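Local coordinates for protein PKS (Streptomyces albus, PDB 4OQJ) that probably catalyses the ketosynthase condensation of acyl groups on carrier proteins, as part of the "AT-less" type I polyketide synthase of oxazolomycin biosynthesis, at residues E549-G554 against A599-T604; V617-R622 against I636-T641. One frame throughout, in Å; residues are numbered along the deposited sequence.

Contact 1: residues E549-G554 against A599-T604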
loop_
_atom_site.group_PDB
_atom_site.type_symbol
_atom_site.label_atom_id
_atom_site.label_comp_id
_atom_site.label_asym_id
_atom_site.label_seq_id
_atom_site.Cartn_x
_atom_site.Cartn_y
_atom_site.Cartn_z
ATOM N N GLU A 549 -28.298 -10.633 -45.780
ATOM C CA GLU A 549 -28.798 -11.222 -47.010
ATOM C C GLU A 549 -28.292 -10.470 -48.215
ATOM O O GLU A 549 -28.487 -9.261 -48.339
ATOM C CB GLU A 549 -30.320 -11.237 -47.018
ATOM C CG GLU A 549 -30.909 -12.031 -45.875
ATOM C CD GLU A 549 -32.263 -12.620 -46.208
ATOM O OE1 GLU A 549 -32.846 -12.239 -47.248
ATOM O OE2 GLU A 549 -32.743 -13.473 -45.429
ATOM N N LEU A 550 -27.625 -11.197 -49.097
ATOM C CA LEU A 550 -27.191 -10.642 -50.362
ATOM C C LEU A 550 -28.273 -10.945 -51.380
ATOM O O LEU A 550 -28.436 -12.092 -51.811
ATOM C CB LEU A 550 -25.844 -11.224 -50.783
ATOM C CG LEU A 550 -25.219 -10.598 -52.028
ATOM C CD1 LEU A 550 -23.713 -10.610 -51.901
ATOM C CD2 LEU A 550 -25.656 -11.351 -53.277
ATOM N N VAL A 551 -29.025 -9.911 -51.742
ATOM C CA VAL A 551 -30.216 -10.089 -52.567
ATOM C C VAL A 551 -29.947 -9.800 -54.022
ATOM O O VAL A 551 -28.917 -9.232 -54.373
ATOM C CB VAL A 551 -31.375 -9.171 -52.113
ATOM C CG1 VAL A 551 -31.868 -9.577 -50.737
ATOM C CG2 VAL A 551 -30.947 -7.696 -52.128
ATOM N N THR A 552 -30.884 -10.206 -54.870
ATOM C CA THR A 552 -30.958 -9.668 -56.215
ATOM C C THR A 552 -31.668 -8.327 -56.117
ATOM O O THR A 552 -32.224 -7.974 -55.072
ATOM C CB THR A 552 -31.717 -10.583 -57.186
ATOM O OG1 THR A 552 -32.946 -10.996 -56.578
ATOM C CG2 THR A 552 -30.883 -11.803 -57.546
ATOM N N GLY A 553 -31.663 -7.590 -57.215
ATOM C CA GLY A 553 -32.209 -6.252 -57.226
ATOM C C GLY A 553 -31.292 -5.421 -58.077
ATOM O O GLY A 553 -30.143 -5.797 -58.295
ATOM N N GLY A 554 -31.797 -4.303 -58.577
ATOM C CA GLY A 554 -30.992 -3.432 -59.401
ATOM C C GLY A 554 -29.827 -2.861 -58.617
ATOM O O GLY A 554 -29.799 -2.897 -57.374
ATOM N N ALA A 599 -21.376 -6.433 -56.403
ATOM C CA ALA A 599 -20.166 -5.756 -55.925
ATOM C C ALA A 599 -20.416 -4.904 -54.677
ATOM O O ALA A 599 -19.704 -5.038 -53.689
ATOM C CB ALA A 599 -19.579 -4.895 -57.025
ATOM N N VAL A 600 -21.421 -4.040 -54.724
ATOM C CA VAL A 600 -21.745 -3.188 -53.586
ATOM C C VAL A 600 -22.070 -4.019 -52.349
ATOM O O VAL A 600 -21.621 -3.705 -51.255
ATOM C CB VAL A 600 -22.932 -2.267 -53.888
ATOM C CG1 VAL A 600 -23.271 -1.394 -52.670
ATOM C CG2 VAL A 600 -22.610 -1.385 -55.071
ATOM N N GLN A 601 -22.841 -5.089 -52.527
ATOM C CA GLN A 601 -23.237 -5.916 -51.397
ATOM C C GLN A 601 -22.055 -6.719 -50.859
ATOM O O GLN A 601 -21.900 -6.836 -49.648
ATOM C CB GLN A 601 -24.385 -6.854 -51.789
ATOM C CG GLN A 601 -25.725 -6.144 -51.947
ATOM C CD GLN A 601 -26.864 -7.087 -52.315
ATOM O OE1 GLN A 601 -27.603 -7.552 -51.451
ATOM N NE2 GLN A 601 -27.017 -7.351 -53.599
ATOM N N TYR A 602 -21.232 -7.265 -51.757
ATOM C CA TYR A 602 -20.061 -8.032 -51.358
ATOM C C TYR A 602 -19.091 -7.154 -50.582
ATOM O O TYR A 602 -18.593 -7.543 -49.522
ATOM C CB TYR A 602 -19.350 -8.643 -52.582
ATOM C CG TYR A 602 -18.099 -9.415 -52.215
ATOM C CD1 TYR A 602 -18.173 -10.737 -51.793
ATOM C CD2 TYR A 602 -16.847 -8.826 -52.284
ATOM C CE1 TYR A 602 -17.032 -11.449 -51.450
ATOM C CE2 TYR A 602 -15.702 -9.529 -51.951
ATOM C CZ TYR A 602 -15.801 -10.840 -51.527
ATOM O OH TYR A 602 -14.663 -11.546 -51.190
ATOM N N ALA A 603 -18.829 -5.963 -51.103
ATOM C CA ALA A 603 -17.916 -5.041 -50.440
ATOM C C ALA A 603 -18.449 -4.638 -49.061
ATOM O O ALA A 603 -17.673 -4.512 -48.110
ATOM C CB ALA A 603 -17.693 -3.827 -51.298
ATOM N N THR A 604 -19.760 -4.430 -48.947
ATOM C CA THR A 604 -20.358 -4.088 -47.651
ATOM C C THR A 604 -20.155 -5.251 -46.664
ATOM O O THR A 604 -19.748 -5.045 -45.519
ATOM C CB THR A 604 -21.871 -3.762 -47.776
ATOM O OG1 THR A 604 -22.061 -2.630 -48.632
ATOM C CG2 THR A 604 -22.476 -3.455 -46.418
#
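Leu550 and Val551, in the loop that follows strand 547-549, pass beside one turn of helix 594-610, and the nearest CA atoms are those of Leu550 and Gln601, 6.2 Å apart. Gln601 carries the contact. Its CG stands anti to the carbonyl carbon (chi1 -73°) and the chain is extended beyond it, which brings the carboxamide to the backbone of Val551. Val551 N donates to Gln601 OE1 at 2.8 Å. Gln601 NE2 returns a nearly straight bond to Val551 O, also 2.8 Å, and this acceptor lies in the amide plane. The side chains of Gln601 and Val551 cross at about a right angle, with Val551 CG2 3.4 Å from Gln601 OE1. Leu550 packs nearer the helix backbone, on the start of the same side chain: its CD1 sits 3.8 Å from Gln601 CB. Outside the pair, Gln601 NE2 also bonds to Ala597 O, one turn earlier in the helix. Both ends of the carboxamide are therefore engaged, which fixes its rotation. One buried glutamine satisfies both the N-H and the C=O of Val551, and so ties the loop after a strand of the small parallel sheet to the helix.

Contact 2: residues V617-R622 against I636-T641; sequences VVAADR and IGAQHT
The guanidinium of Arg622 lies flat on the imidazole of His640. The planes are 12° apart and the centres 3.6 Å apart, although the two side chains cross at about a right angle. His640 NE2 sits over the middle of the guanidinium, 3.2 Å from Arg622 CZ, while Arg622 NH2 lies over the centre of the ring. The stack is supported at the guanidinium edge. Arg622 NE donates an almost straight bond to Ala619 O (2.8 Å), in the carbonyl plane and on a lone pair. Arg622 NH2 donates to Ala638 O from above that carbonyl's plane, and more weakly to Gln639 O. Chi2 (-172°) and chi3 (-175°) extend the arginine chain from CG to NE. Stacking on the arginine would probably disfavour a charged imidazole. Next to the stack, Val618 and Gln639 form a single parallel bridge: Gln639 N donates to Val617 O (2.8 Å) and Ala619 N to Gln639 O (2.9 Å). Apolar contacts add to this: Val617 CG1 meets Ala638 CB, and Val617 CG2 meets Ile636 CD1 at 4.2 Å. A water donates to Ala620 O and, weakly, to His640 O. Helix 627-635 ends in a Schellman motif at Gly637, and the chain then runs parallel to edge strand 617-618, a strand-helix-strand connection like a beta-alpha-beta crossover, though its second arm pairs through only a single bridge.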
loop_
_atom_site.group_PDB
_atom_site.type_symbol
_atom_site.label_atom_id
_atom_site.label_comp_id
_atom_site.label_asym_id
_atom_site.label_seq_id
_atom_site.Cartn_x
_atom_site.Cartn_y
_atom_site.Cartn_z
ATOM N N VAL A 617 -23.493 -14.642 -44.134
ATOM C CA VAL A 617 -23.949 -14.074 -45.384
ATOM C C VAL A 617 -24.791 -15.121 -46.090
ATOM O O VAL A 617 -24.312 -16.222 -46.362
ATOM C CB VAL A 617 -22.775 -13.642 -46.289
ATOM C CG1 VAL A 617 -23.280 -13.139 -47.637
ATOM C CG2 VAL A 617 -21.939 -12.567 -45.603
ATOM N N VAL A 618 -26.045 -14.776 -46.376
ATOM C CA VAL A 618 -26.932 -15.625 -47.174
ATOM C C VAL A 618 -27.083 -15.067 -48.591
ATOM O O VAL A 618 -27.509 -13.922 -48.791
ATOM C CB VAL A 618 -28.323 -15.755 -46.519
ATOM C CG1 VAL A 618 -29.246 -16.650 -47.357
ATOM C CG2 VAL A 618 -28.191 -16.315 -45.121
ATOM N N ALA A 619 -26.715 -15.883 -49.570
ATOM C CA ALA A 619 -26.929 -15.573 -50.980
ATOM C C ALA A 619 -27.804 -16.665 -51.595
ATOM O O ALA A 619 -27.294 -17.665 -52.107
ATOM C CB ALA A 619 -25.599 -15.465 -51.724
ATOM N N ALA A 620 -29.116 -16.459 -51.552
ATOM C CA ALA A 620 -30.080 -17.514 -51.875
ATOM C C ALA A 620 -30.343 -17.683 -53.377
ATOM O O ALA A 620 -30.752 -18.758 -53.813
ATOM C CB ALA A 620 -31.380 -17.243 -51.152
ATOM N N ASP A 621 -30.093 -16.632 -54.157
ATOM C CA ASP A 621 -30.384 -16.625 -55.589
ATOM C C ASP A 621 -29.167 -16.169 -56.403
ATOM O O ASP A 621 -28.953 -14.970 -56.597
ATOM C CB ASP A 621 -31.580 -15.712 -55.874
ATOM C CG ASP A 621 -31.908 -15.619 -57.358
ATOM O OD1 ASP A 621 -31.538 -16.542 -58.118
ATOM O OD2 ASP A 621 -32.541 -14.621 -57.765
ATOM N N ARG A 622 -28.392 -17.130 -56.899
ATOM C CA ARG A 622 -27.104 -16.847 -57.531
ATOM C C ARG A 622 -27.114 -17.077 -59.045
ATOM O O ARG A 622 -26.053 -17.155 -59.670
ATOM C CB ARG A 622 -26.015 -17.717 -56.894
ATOM C CG ARG A 622 -26.081 -17.769 -55.369
ATOM C CD ARG A 622 -24.871 -18.477 -54.783
ATOM N NE ARG A 622 -24.978 -18.636 -53.336
ATOM C CZ ARG A 622 -24.000 -19.095 -52.564
ATOM N NH1 ARG A 622 -22.831 -19.430 -53.096
ATOM N NH2 ARG A 622 -24.182 -19.210 -51.256
ATOM N N ILE A 636 -15.919 -16.702 -49.140
ATOM C CA ILE A 636 -16.401 -16.264 -47.828
ATOM C C ILE A 636 -17.399 -17.264 -47.253
ATOM O O ILE A 636 -17.976 -17.035 -46.196
ATOM C CB ILE A 636 -17.075 -14.866 -47.888
ATOM C CG1 ILE A 636 -18.356 -14.903 -48.735
ATOM C CG2 ILE A 636 -16.094 -13.832 -48.415
ATOM C CD1 ILE A 636 -19.201 -13.638 -48.632
ATOM N N GLY A 637 -17.625 -18.352 -47.974
ATOM C CA GLY A 637 -18.525 -19.394 -47.522
ATOM C C GLY A 637 -19.931 -18.893 -47.284
ATOM O O GLY A 637 -20.494 -19.097 -46.211
ATOM N N ALA A 638 -20.501 -18.232 -48.285
ATOM C CA ALA A 638 -21.863 -17.734 -48.174
ATOM C C ALA A 638 -22.843 -18.897 -48.160
ATOM O O ALA A 638 -22.737 -19.815 -48.962
ATOM C CB ALA A 638 -22.184 -16.782 -49.318
ATOM N N GLN A 639 -23.798 -18.852 -47.245
ATOM C CA GLN A 639 -24.819 -19.882 -47.168
ATOM C C GLN A 639 -25.874 -19.698 -48.271
ATOM O O GLN A 639 -26.030 -18.606 -48.821
ATOM C CB GLN A 639 -25.456 -19.861 -45.776
ATOM C CG GLN A 639 -24.436 -20.109 -44.657
ATOM C CD GLN A 639 -25.004 -19.895 -43.267
ATOM O OE1 GLN A 639 -26.213 -19.714 -43.095
ATOM N NE2 GLN A 639 -24.129 -19.913 -42.259
ATOM N N HIS A 640 -26.580 -20.776 -48.609
ATOM C CA HIS A 640 -27.657 -20.709 -49.591
ATOM C C HIS A 640 -29.004 -20.458 -48.915
ATOM O O HIS A 640 -29.978 -20.083 -49.574
ATOM C CB HIS A 640 -27.695 -21.990 -50.423
ATOM C CG HIS A 640 -26.507 -22.143 -51.319
ATOM N ND1 HIS A 640 -25.334 -22.737 -50.903
ATOM C CD2 HIS A 640 -26.296 -21.741 -52.594
ATOM C CE1 HIS A 640 -24.459 -22.711 -51.891
ATOM N NE2 HIS A 640 -25.014 -22.114 -52.929
ATOM N N THR A 641 -29.049 -20.661 -47.601
ATOM C CA THR A 641 -30.216 -20.289 -46.803
ATOM C C THR A 641 -29.893 -20.312 -45.303
ATOM O O THR A 641 -28.823 -20.773 -44.898
ATOM C CB THR A 641 -31.417 -21.218 -47.091
ATOM O OG1 THR A 641 -32.277 -21.254 -45.947
ATOM C CG2 THR A 641 -30.956 -22.635 -47.428
HETATM O O HOH W 1 -32.250 -20.892 -51.942
#

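Both contacts hold the small parallel sheet of strands 617-618, 547-549 and 648-650, far from the centre of the chain. Contact 1 joins the loop after the middle strand to helix 594-610. Contact 2 joins an edge strand to the loop that comes after helix 627-635. They meet where Leu550 N probably bonds to Val618 O, at 2.7 Å, and where Tyr602 packs on Ile636. Both are partly buried. None of the touching residues of contact 1 is exposed, and it rests on neutral amide bonds. Contact 2 is larger and more mixed: it reaches the surface at Ala620, His640 and Thr641, and an arginine-histidine stack and a water supplement its backbone bridge.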